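Local coordinates for protein SAM-dependent O-methyltransferase (Thermotoga maritima, PDB 1O54) that probably methylates N1 of adenosine 58 in tRNA, using S-adenosyl-L-methionine as methyl donor and working as a homotetramer, at residues L28-K42 with L46-F59. Residues are numbered along the deposited sequence; the frame is centred on the assembly and turned at random. Where two conformers were deposited one is given.
Sequences LSFEDESEFLVDLEK and LHTHLGIIDLNEVF
With CG between its backbone N and carbonyl carbon (chi1 67°), His-49 swings its ring back to Asp-32, whose own CG sits likewise (chi1 73°), and the two side chains meet from opposite directions. They join the turns of two beta-hairpins, 28-39 and 46-54, packed face to face in the small N-terminal beta domain, away from the predicted S-adenosylmethionine site. NE2 of His-49 donates to the syn lone pair of Asp-32 OD2 at 3.1 Å, the acceptor lying almost in the ring plane. The other carboxylate oxygen, Asp-32 OD1, accepts from Ser-34 OG at 2.5 Å and also from Ser-34 N; the second bond closes an Asx turn, and the pair holds the carboxylate for the histidine.

Next to this bond, Thr-48 lays CG2 over one face of the Phe-36 ring, 4.0 Å from its centroid, while OG1 donates to Gly-51 O and accepts from Leu-50 N in an ST turn. A glycine at Thr-48 would probably leave that ring face without its methyl cover and the second hairpin turn without its hydroxyl brace.

Deeper in, Leu-28 CD1 meets Ile-53 CG2 tip to tip, and Ile-53 CD1 approaches Phe-30 CZ at 3.6 Å. Beyond the strands, Leu-40 CD2 packs on Val-58 CG1 of the short, weakly bonded helical turn that follows Asp-54. Val-38 and Leu-46 also reach tip to tip, tightly, with CG1 of the valine 3.4 Å from CD1 of the leucine.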
loop_
_atom_site.group_PDB
_atom_site.type_symbol
_atom_site.label_atom_id
_atom_site.label_comp_id
_atom_site.label_asym_id
_atom_site.label_seq_id
_atom_site.Cartn_x
_atom_site.Cartn_y
_atom_site.Cartn_z
ATOM N N LEU A 28 -25.961 19.415 2.514
ATOM C CA LEU A 28 -25.525 20.751 2.142
ATOM C C LEU A 28 -23.989 20.802 2.138
ATOM O O LEU A 28 -23.356 20.524 3.166
ATOM C CB LEU A 28 -26.086 21.789 3.110
ATOM C CG LEU A 28 -27.599 21.690 3.306
ATOM C CD1 LEU A 28 -28.104 22.684 4.337
ATOM C CD2 LEU A 28 -28.334 21.880 1.970
ATOM N N SER A 29 -23.402 21.161 0.999
ATOM C CA SER A 29 -21.958 21.042 0.810
ATOM C C SER A 29 -21.336 22.413 0.538
ATOM O O SER A 29 -21.761 23.111 -0.372
ATOM C CB SER A 29 -21.698 20.084 -0.345
ATOM O OG SER A 29 -20.315 19.896 -0.545
ATOM N N PHE A 30 -20.316 22.794 1.319
ATOM C CA PHE A 30 -19.727 24.134 1.253
ATOM C C PHE A 30 -18.295 24.179 0.683
ATOM O O PHE A 30 -17.627 23.158 0.613
ATOM C CB PHE A 30 -19.833 24.772 2.645
ATOM C CG PHE A 30 -21.248 25.129 3.000
ATOM C CD1 PHE A 30 -22.085 24.190 3.583
ATOM C CD2 PHE A 30 -21.763 26.377 2.681
ATOM C CE1 PHE A 30 -23.412 24.497 3.848
ATOM C CE2 PHE A 30 -23.081 26.680 2.938
ATOM C CZ PHE A 30 -23.900 25.726 3.529
ATOM N N GLU A 31 -17.852 25.380 0.284
ATOM C CA GLU A 31 -16.524 25.594 -0.339
ATOM C C GLU A 31 -15.352 25.033 0.479
ATOM O O GLU A 31 -14.400 24.491 -0.099
ATOM C CB GLU A 31 -16.266 27.085 -0.623
ATOM C CG GLU A 31 -17.189 27.746 -1.654
ATOM C CD GLU A 31 -16.929 29.244 -1.826
ATOM O OE1 GLU A 31 -16.538 29.920 -0.835
ATOM O OE2 GLU A 31 -17.125 29.768 -2.951
ATOM N N ASP A 32 -15.419 25.139 1.807
ATOM C CA ASP A 32 -14.351 24.616 2.686
ATOM C C ASP A 32 -14.512 23.117 2.947
ATOM O O ASP A 32 -13.905 22.556 3.879
ATOM C CB ASP A 32 -14.299 25.406 4.012
ATOM C CG ASP A 32 -15.464 25.091 4.935
ATOM O OD1 ASP A 32 -16.458 24.494 4.473
ATOM O OD2 ASP A 32 -15.480 25.400 6.143
ATOM N N GLU A 33 -15.359 22.480 2.137
ATOM C CA GLU A 33 -15.589 21.053 2.181
ATOM C C GLU A 33 -16.369 20.549 3.405
ATOM O O GLU A 33 -16.552 19.351 3.549
ATOM C CB GLU A 33 -14.268 20.288 2.014
ATOM C CG GLU A 33 -13.384 20.786 0.870
ATOM C CD GLU A 33 -13.514 19.959 -0.395
ATOM O OE1 GLU A 33 -14.659 19.807 -0.923
ATOM O OE2 GLU A 33 -12.457 19.459 -0.868
ATOM N N SER A 34 -16.887 21.432 4.261
ATOM C CA SER A 34 -17.782 20.952 5.319
ATOM C C SER A 34 -19.072 20.481 4.652
ATOM O O SER A 34 -19.464 21.020 3.609
ATOM C CB SER A 34 -18.052 22.035 6.355
ATOM O OG SER A 34 -18.269 23.266 5.726
ATOM N N GLU A 35 -19.680 19.438 5.205
ATOM C CA GLU A 35 -20.945 18.935 4.694
ATOM C C GLU A 35 -21.916 18.673 5.849
ATOM O O GLU A 35 -21.512 18.207 6.918
ATOM C CB GLU A 35 -20.745 17.646 3.890
ATOM C CG GLU A 35 -19.399 17.492 3.186
ATOM C CD GLU A 35 -19.441 17.763 1.689
ATOM O OE1 GLU A 35 -18.775 18.717 1.237
ATOM O OE2 GLU A 35 -20.108 17.011 0.953
ATOM N N PHE A 36 -23.184 18.991 5.649
ATOM C CA PHE A 36 -24.178 18.837 6.704
ATOM C C PHE A 36 -25.320 18.008 6.184
ATOM O O PHE A 36 -25.950 18.411 5.204
ATOM C CB PHE A 36 -24.693 20.203 7.134
ATOM C CG PHE A 36 -23.617 21.145 7.525
ATOM C CD1 PHE A 36 -23.063 21.090 8.796
ATOM C CD2 PHE A 36 -23.167 22.096 6.645
ATOM C CE1 PHE A 36 -22.059 21.964 9.166
ATOM C CE2 PHE A 36 -22.162 22.964 6.995
ATOM C CZ PHE A 36 -21.602 22.901 8.265
ATOM N N LEU A 37 -25.555 16.854 6.812
ATOM C CA LEU A 37 -26.649 15.969 6.459
ATOM C C LEU A 37 -27.779 16.267 7.416
ATOM O O LEU A 37 -27.618 16.116 8.642
ATOM C CB LEU A 37 -26.224 14.492 6.572
ATOM C CG LEU A 37 -26.492 13.608 5.355
ATOM C CD1 LEU A 37 -25.801 12.280 5.532
ATOM C CD2 LEU A 37 -27.967 13.380 5.130
ATOM N N VAL A 38 -28.910 16.707 6.876
ATOM C CA VAL A 38 -30.043 17.106 7.707
ATOM C C VAL A 38 -31.386 16.665 7.152
ATOM O O VAL A 38 -31.557 16.471 5.939
ATOM C CB VAL A 38 -30.066 18.624 7.896
ATOM C CG1 VAL A 38 -28.790 19.093 8.531
ATOM C CG2 VAL A 38 -30.266 19.334 6.572
ATOM N N ASP A 39 -32.336 16.521 8.068
ATOM C CA ASP A 39 -33.734 16.287 7.732
ATOM C C ASP A 39 -34.377 17.628 7.443
ATOM O O ASP A 39 -34.319 18.544 8.270
ATOM C CB ASP A 39 -34.475 15.641 8.901
ATOM C CG ASP A 39 -33.753 14.442 9.437
ATOM O OD1 ASP A 39 -33.498 13.512 8.645
ATOM O OD2 ASP A 39 -33.390 14.367 10.639
ATOM N N LEU A 40 -35.011 17.739 6.286
ATOM C CA LEU A 40 -35.698 18.961 5.917
ATOM C C LEU A 40 -37.008 19.076 6.673
ATOM O O LEU A 40 -37.856 18.206 6.604
ATOM C CB LEU A 40 -35.993 18.993 4.420
ATOM C CG LEU A 40 -34.841 19.366 3.502
ATOM C CD1 LEU A 40 -35.406 19.409 2.089
ATOM C CD2 LEU A 40 -34.245 20.735 3.891
ATOM N N GLU A 41 -37.162 20.162 7.396
ATOM C CA GLU A 41 -38.408 20.440 8.068
ATOM C C GLU A 41 -38.650 21.940 8.000
ATOM O O GLU A 41 -37.708 22.737 8.062
ATOM C CB GLU A 41 -38.368 19.918 9.510
ATOM C CG GLU A 41 -38.108 18.409 9.666
ATOM C CD GLU A 41 -39.215 17.488 9.116
ATOM O OE1 GLU A 41 -40.326 17.964 8.756
ATOM O OE2 GLU A 41 -38.970 16.253 9.042
ATOM N N LYS A 42 -39.915 22.310 7.835
ATOM C CA LYS A 42 -40.313 23.713 7.726
ATOM C C LYS A 42 -39.912 24.459 8.982
ATOM O O LYS A 42 -40.000 23.908 10.070
ATOM C CB LYS A 42 -41.826 23.818 7.454
ATOM C CG LYS A 42 -42.204 23.515 5.981
ATOM C CD LYS A 42 -43.474 22.656 5.810
ATOM C CE LYS A 42 -44.738 23.470 6.016
ATOM N NZ LYS A 42 -45.984 22.704 5.682
ATOM N N LEU A 46 -30.333 25.759 10.685
ATOM C CA LEU A 46 -29.057 25.168 11.053
ATOM C C LEU A 46 -28.081 26.259 11.389
ATOM O O LEU A 46 -27.885 27.180 10.596
ATOM C CB LEU A 46 -28.457 24.408 9.870
ATOM C CG LEU A 46 -29.005 23.056 9.502
ATOM C CD1 LEU A 46 -28.076 22.440 8.457
ATOM C CD2 LEU A 46 -29.100 22.178 10.746
ATOM N N HIS A 47 -27.452 26.140 12.555
ATOM C CA HIS A 47 -26.426 27.089 12.983
ATOM C C HIS A 47 -25.074 26.421 12.787
ATOM O O HIS A 47 -24.813 25.379 13.384
ATOM C CB HIS A 47 -26.650 27.468 14.443
ATOM C CG HIS A 47 -27.987 28.087 14.684
ATOM N ND1 HIS A 47 -28.166 29.447 14.795
ATOM C CD2 HIS A 47 -29.221 27.533 14.762
ATOM C CE1 HIS A 47 -29.452 29.705 14.965
ATOM N NE2 HIS A 47 -30.113 28.560 14.942
ATOM N N THR A 48 -24.242 26.992 11.917
ATOM C CA THR A 48 -22.939 26.416 11.594
ATOM C C THR A 48 -21.840 27.457 11.689
ATOM O O THR A 48 -22.105 28.652 11.751
ATOM C CB THR A 48 -22.928 25.860 10.156
ATOM O OG1 THR A 48 -22.861 26.940 9.216
ATOM C CG2 THR A 48 -24.222 25.130 9.826
ATOM N N HIS A 49 -20.601 26.972 11.624
ATOM C CA HIS A 49 -19.410 27.827 11.626
ATOM C C HIS A 49 -19.334 28.737 10.390
ATOM O O HIS A 49 -18.536 29.688 10.364
ATOM C CB HIS A 49 -18.136 26.966 11.740
ATOM C CG HIS A 49 -17.876 26.109 10.543
ATOM N ND1 HIS A 49 -18.425 24.854 10.395
ATOM C CD2 HIS A 49 -17.133 26.330 9.432
ATOM C CE1 HIS A 49 -18.030 24.336 9.244
ATOM N NE2 HIS A 49 -17.242 25.210 8.642
ATOM N N LEU A 50 -20.163 28.442 9.378
ATOM C CA LEU A 50 -20.286 29.279 8.187
ATOM C C LEU A 50 -21.520 30.193 8.219
ATOM O O LEU A 50 -21.745 30.992 7.302
ATOM C CB LEU A 50 -20.331 28.393 6.928
ATOM C CG LEU A 50 -19.100 27.520 6.690
ATOM C CD1 LEU A 50 -19.221 26.735 5.372
ATOM C CD2 LEU A 50 -17.831 28.360 6.695
ATOM N N GLY A 51 -22.311 30.082 9.281
ATOM C CA GLY A 51 -23.461 30.941 9.462
ATOM C C GLY A 51 -24.725 30.124 9.547
ATOM O O GLY A 51 -24.677 28.892 9.644
ATOM N N ILE A 52 -25.856 30.819 9.497
ATOM C CA ILE A 52 -27.155 30.198 9.638
ATOM C C ILE A 52 -27.699 29.824 8.270
ATOM O O ILE A 52 -27.665 30.634 7.346
ATOM C CB ILE A 52 -28.151 31.172 10.326
ATOM C CG1 ILE A 52 -27.637 31.526 11.724
ATOM C CG2 ILE A 52 -29.551 30.534 10.390
ATOM C CD1 ILE A 52 -28.390 32.617 12.398
ATOM N N ILE A 53 -28.213 28.604 8.166
ATOM C CA ILE A 53 -28.889 28.141 6.955
ATOM C C ILE A 53 -30.384 28.033 7.270
ATOM O O ILE A 53 -30.791 27.316 8.168
ATOM C CB ILE A 53 -28.326 26.793 6.486
ATOM C CG1 ILE A 53 -26.804 26.881 6.335
ATOM C CG2 ILE A 53 -28.968 26.402 5.169
ATOM C CD1 ILE A 53 -26.092 25.557 6.416
ATOM N N ASP A 54 -31.187 28.774 6.520
ATOM C CA ASP A 54 -32.632 28.708 6.634
ATOM C C ASP A 54 -33.191 27.587 5.744
ATOM O O ASP A 54 -33.210 27.719 4.523
ATOM C CB ASP A 54 -33.201 30.064 6.205
ATOM C CG ASP A 54 -34.701 30.145 6.347
ATOM O OD1 ASP A 54 -35.319 29.153 6.790
ATOM O OD2 ASP A 54 -35.347 31.177 6.065
ATOM N N LEU A 55 -33.640 26.489 6.347
ATOM C CA LEU A 55 -34.084 25.330 5.552
ATOM C C LEU A 55 -35.349 25.606 4.735
ATOM O O LEU A 55 -35.557 24.976 3.705
ATOM C CB LEU A 55 -34.284 24.096 6.433
ATOM C CG LEU A 55 -33.031 23.599 7.165
ATOM C CD1 LEU A 55 -33.328 22.297 7.924
ATOM C CD2 LEU A 55 -31.876 23.379 6.221
ATOM N N ASN A 56 -36.175 26.555 5.162
ATOM C CA ASN A 56 -37.284 27.023 4.308
ATOM C C ASN A 56 -36.864 27.348 2.875
ATOM O O ASN A 56 -37.596 27.052 1.924
ATOM C CB ASN A 56 -37.982 28.241 4.925
ATOM C CG ASN A 56 -38.940 27.852 6.023
ATOM O OD1 ASN A 56 -39.364 26.700 6.100
ATOM N ND2 ASN A 56 -39.295 28.814 6.877
ATOM N N GLU A 57 -35.681 27.938 2.726
ATOM C CA GLU A 57 -35.122 28.255 1.405
ATOM C C GLU A 57 -34.901 27.028 0.558
ATOM O O GLU A 57 -35.044 27.078 -0.656
ATOM C CB GLU A 57 -33.781 28.992 1.531
ATOM C CG GLU A 57 -33.844 30.327 2.255
ATOM C CD GLU A 57 -32.572 31.151 2.068
ATOM O OE1 GLU A 57 -32.089 31.250 0.918
ATOM O OE2 GLU A 57 -32.061 31.716 3.062
ATOM N N VAL A 58 -34.514 25.920 1.193
ATOM C CA VAL A 58 -34.249 24.705 0.479
ATOM C C VAL A 58 -35.484 24.201 -0.261
ATOM O O VAL A 58 -35.358 23.691 -1.370
ATOM C CB VAL A 58 -33.673 23.600 1.408
ATOM C CG1 VAL A 58 -33.468 22.337 0.643
ATOM C CG2 VAL A 58 -32.360 24.086 2.024
ATOM N N PHE A 59 -36.672 24.374 0.331
ATOM C CA PHE A 59 -37.906 23.939 -0.342
ATOM C C PHE A 59 -38.178 24.714 -1.646
ATOM O O PHE A 59 -38.959 24.253 -2.489
ATOM C CB PHE A 59 -39.124 24.071 0.557
ATOM C CG PHE A 59 -39.056 23.243 1.801
ATOM C CD1 PHE A 59 -38.903 23.843 3.030
ATOM C CD2 PHE A 59 -39.137 21.867 1.743
ATOM C CE1 PHE A 59 -38.840 23.084 4.204
ATOM C CE2 PHE A 59 -39.060 21.093 2.924
ATOM C CZ PHE A 59 -38.929 21.722 4.153
#